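Local coordinates for protein transcriptional regulator (TetR/AcrR family) (Bacillus halodurans, PDB 5GP9) that probably binds operator DNA as a dimeric repressor of fatty acid degradation genes and responds to a fatty-acyl effector, at residues 164-167 / 168-171. Numbering follows the deposited sequence.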
ATOM      1  N   VAL A 164       9.223  -1.352  -0.275  1.00 18.63           N
ATOM      2  CA  VAL A 164       9.362  -2.761  -0.746  1.00 20.44           C
ATOM      3  C   VAL A 164       8.622  -2.947  -2.084  1.00 20.90           C
ATOM      4  O   VAL A 164       9.164  -3.576  -3.014  1.00 21.30           O
ATOM      5  CB  VAL A 164       8.850  -3.822   0.292  1.00 21.57           C
ATOM      6  CG1 VAL A 164       8.988  -5.226  -0.309  1.00 24.06           C
ATOM      7  CG2 VAL A 164       9.621  -3.676   1.616  1.00 23.58           C
ATOM      8  N   THR A 165       7.406  -2.392  -2.204  1.00 20.88           N
ATOM      9  CA  THR A 165       6.676  -2.508  -3.452  1.00 21.56           C
ATOM     10  C   THR A 165       7.401  -1.914  -4.614  1.00 23.85           C
ATOM     11  O   THR A 165       7.416  -2.476  -5.729  1.00 22.53           O
ATOM     12  CB  THR A 165       5.254  -1.992  -3.349  1.00 23.52           C
ATOM     13  OG1 THR A 165       4.562  -2.870  -2.479  1.00 24.15           O
ATOM     14  CG2 THR A 165       4.572  -1.952  -4.651  1.00 25.97           C
ATOM     15  N   ASN A 166       8.028  -0.763  -4.395  1.00 21.55           N
ATOM     16  CA  ASN A 166       8.741  -0.150  -5.456  1.00 22.38           C
ATOM     17  C   ASN A 166       9.960  -0.991  -5.940  1.00 23.18           C
ATOM     18  O   ASN A 166      10.208  -1.037  -7.142  1.00 26.52           O
ATOM     19  CB  ASN A 166       9.092   1.285  -5.072  1.00 23.56           C
ATOM     20  CG  ASN A 166       7.906   2.225  -5.383  1.00 28.94           C
ATOM     21  OD1 ASN A 166       7.728   2.648  -6.537  1.00 35.38           O
ATOM     22  ND2 ASN A 166       7.044   2.470  -4.404  1.00 29.13           N
ATOM     23  N   TRP A 167      10.588  -1.688  -5.011  1.00 21.78           N
ATOM     24  CA  TRP A 167      11.749  -2.546  -5.278  1.00 23.64           C
ATOM     25  C   TRP A 167      11.265  -3.753  -6.085  1.00 26.87           C
ATOM     26  O   TRP A 167      11.814  -4.102  -7.136  1.00 23.96           O
ATOM     27  CB  TRP A 167      12.354  -2.920  -3.978  1.00 23.36           C
ATOM     28  CG  TRP A 167      13.314  -4.063  -3.898  1.00 26.89           C
ATOM     29  CD1 TRP A 167      14.668  -4.081  -4.295  1.00 27.35           C
ATOM     30  CD2 TRP A 167      13.035  -5.352  -3.383  1.00 25.80           C
ATOM     31  NE1 TRP A 167      15.204  -5.306  -4.044  1.00 26.36           N
ATOM     32  CE2 TRP A 167      14.235  -6.114  -3.485  1.00 28.06           C
ATOM     33  CE3 TRP A 167      11.887  -5.944  -2.794  1.00 23.86           C
ATOM     34  CZ2 TRP A 167      14.315  -7.413  -3.034  1.00 28.05           C
ATOM     35  CZ3 TRP A 167      11.976  -7.235  -2.318  1.00 27.64           C
ATOM     36  CH2 TRP A 167      13.172  -7.958  -2.413  1.00 27.70           C
ATOM     37  N   VAL A 168      10.143  -4.353  -5.663  1.00 22.85           N
ATOM     38  CA  VAL A 168       9.494  -5.431  -6.451  1.00 23.82           C
ATOM     39  C   VAL A 168       9.073  -5.008  -7.857  1.00 24.12           C
ATOM     40  O   VAL A 168       9.309  -5.768  -8.809  1.00 25.86           O
ATOM     41  CB  VAL A 168       8.329  -6.090  -5.697  1.00 23.27           C
ATOM     42  CG1 VAL A 168       7.505  -6.984  -6.615  1.00 27.49           C
ATOM     43  CG2 VAL A 168       8.792  -6.857  -4.497  1.00 23.83           C
ATOM     44  N   MET A 169       8.556  -3.802  -8.055  1.00 22.99           N
ATOM     45  CA  MET A 169       8.174  -3.304  -9.352  1.00 26.50           C
ATOM     46  C   MET A 169       9.390  -3.041 -10.200  1.00 28.69           C
ATOM     47  O   MET A 169       9.243  -3.028 -11.401  1.00 30.33           O
ATOM     48  CB  MET A 169       7.321  -2.039  -9.319  1.00 29.10           C
ATOM     49  CG  MET A 169       5.991  -2.119  -8.605  1.00 33.56           C
ATOM     50  SD  MET A 169       5.535  -0.446  -7.925  1.00 47.99           S
ATOM     51  CE  MET A 169       5.864   0.769  -9.235  1.00 46.58           C
ATOM     52  N   LYS A 170      10.553  -2.944  -9.600  1.00 28.06           N
ATOM     53  CA  LYS A 170      11.846  -2.821 -10.317  1.00 32.07           C
ATOM     54  C   LYS A 170      12.626  -4.150 -10.334  1.00 29.80           C
ATOM     55  O   LYS A 170      13.883  -4.210 -10.392  1.00 28.42           O
ATOM     56  CB  LYS A 170      12.647  -1.675  -9.705  1.00 31.95           C
ATOM     57  CG  LYS A 170      12.060  -0.278  -9.899  1.00 38.03           C
ATOM     58  CD  LYS A 170      11.904   0.130 -11.358  1.00 42.04           C
ATOM     59  CE  LYS A 170      11.262   1.500 -11.537  1.00 50.35           C
ATOM     60  NZ  LYS A 170      10.890   1.643 -12.970  1.00 53.91           N
ATOM     61  N   ASP A 171      11.869  -5.263 -10.327  1.00 29.94           N
ATOM     62  CA  ASP A 171      12.439  -6.596 -10.448  1.00 30.12           C
ATOM     63  C   ASP A 171      13.425  -6.960  -9.442  1.00 33.01           C
ATOM     64  O   ASP A 171      14.332  -7.768  -9.714  1.00 29.34           O
ATOM     65  CB  ASP A 171      13.021  -6.824 -11.887  1.00 32.24           C
ATOM     66  CG  ASP A 171      11.956  -6.757 -12.951  1.00 39.94           C
ATOM     67  OD1 ASP A 171      10.945  -7.420 -12.792  1.00 37.93           O
ATOM     68  OD2 ASP A 171      12.068  -6.015 -13.931  1.00 45.48           O
TER
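Val168 and Met169 donate their backbone N-H groups to the carbonyls of Val164 and Thr165 in the last full turn of helix 149-169, in the C-terminal TetR-family region that holds the bound palmitic acid, about 7 Å from the Val164 side chain. The first of these i to i+4 bonds is nearly straight (Val168 N to Val164 O, 2.9 Å, 172° at the hydrogen), and the second is a little more bent, at 154°. The pattern then loosens: Lys170 N divides itself between the carbonyls of Asn166 and Trp167, both weak bonds. Asp171, with positive phi, is the C-prime residue of a Schellman motif, its N-H meeting Val168 O while Cys172 N reaches back to Trp167 O.

Side-chain contacts follow two sides of this turn. Val168 CG2, which stands beside its own backbone N, lies 3.6 Å from Trp167 CE3 and approaches the six-membered part of the indole, the two side chains crossing at a slant. A polar atom, Val164 O, lies at the edge of that indole, in its plane. Both Trp167 and Val168 also meet Ala101 of helix 98-107, and the indole N-H is bonded to Tyr174 O beyond the turn.

On the dimer-facing side, Met169 folds back over the preceding turn. With CG beside the backbone N (chi1 -60°) and chi2 extended, its sulfur comes 3.7 Å from the methyl CG2 of Thr165; the bend at chi3 then swings CE to 3.8 Å from Asn166 OD1, Met169 and Asn166 lying side by side and pointing the same way. Thr165 OG1 is bonded to Gln105 NE2 and Asp161 O, and the amide nitrogen of Asn166 to Glu162 O one turn earlier. Thr165, Asn166 and Met169 also pack on the second subunit.

The carbonyls of Val164 to Val168 are thus engaged by the turn itself, Asn166 O only weakly, while the side chains join helix 98-107 to the dimer interface.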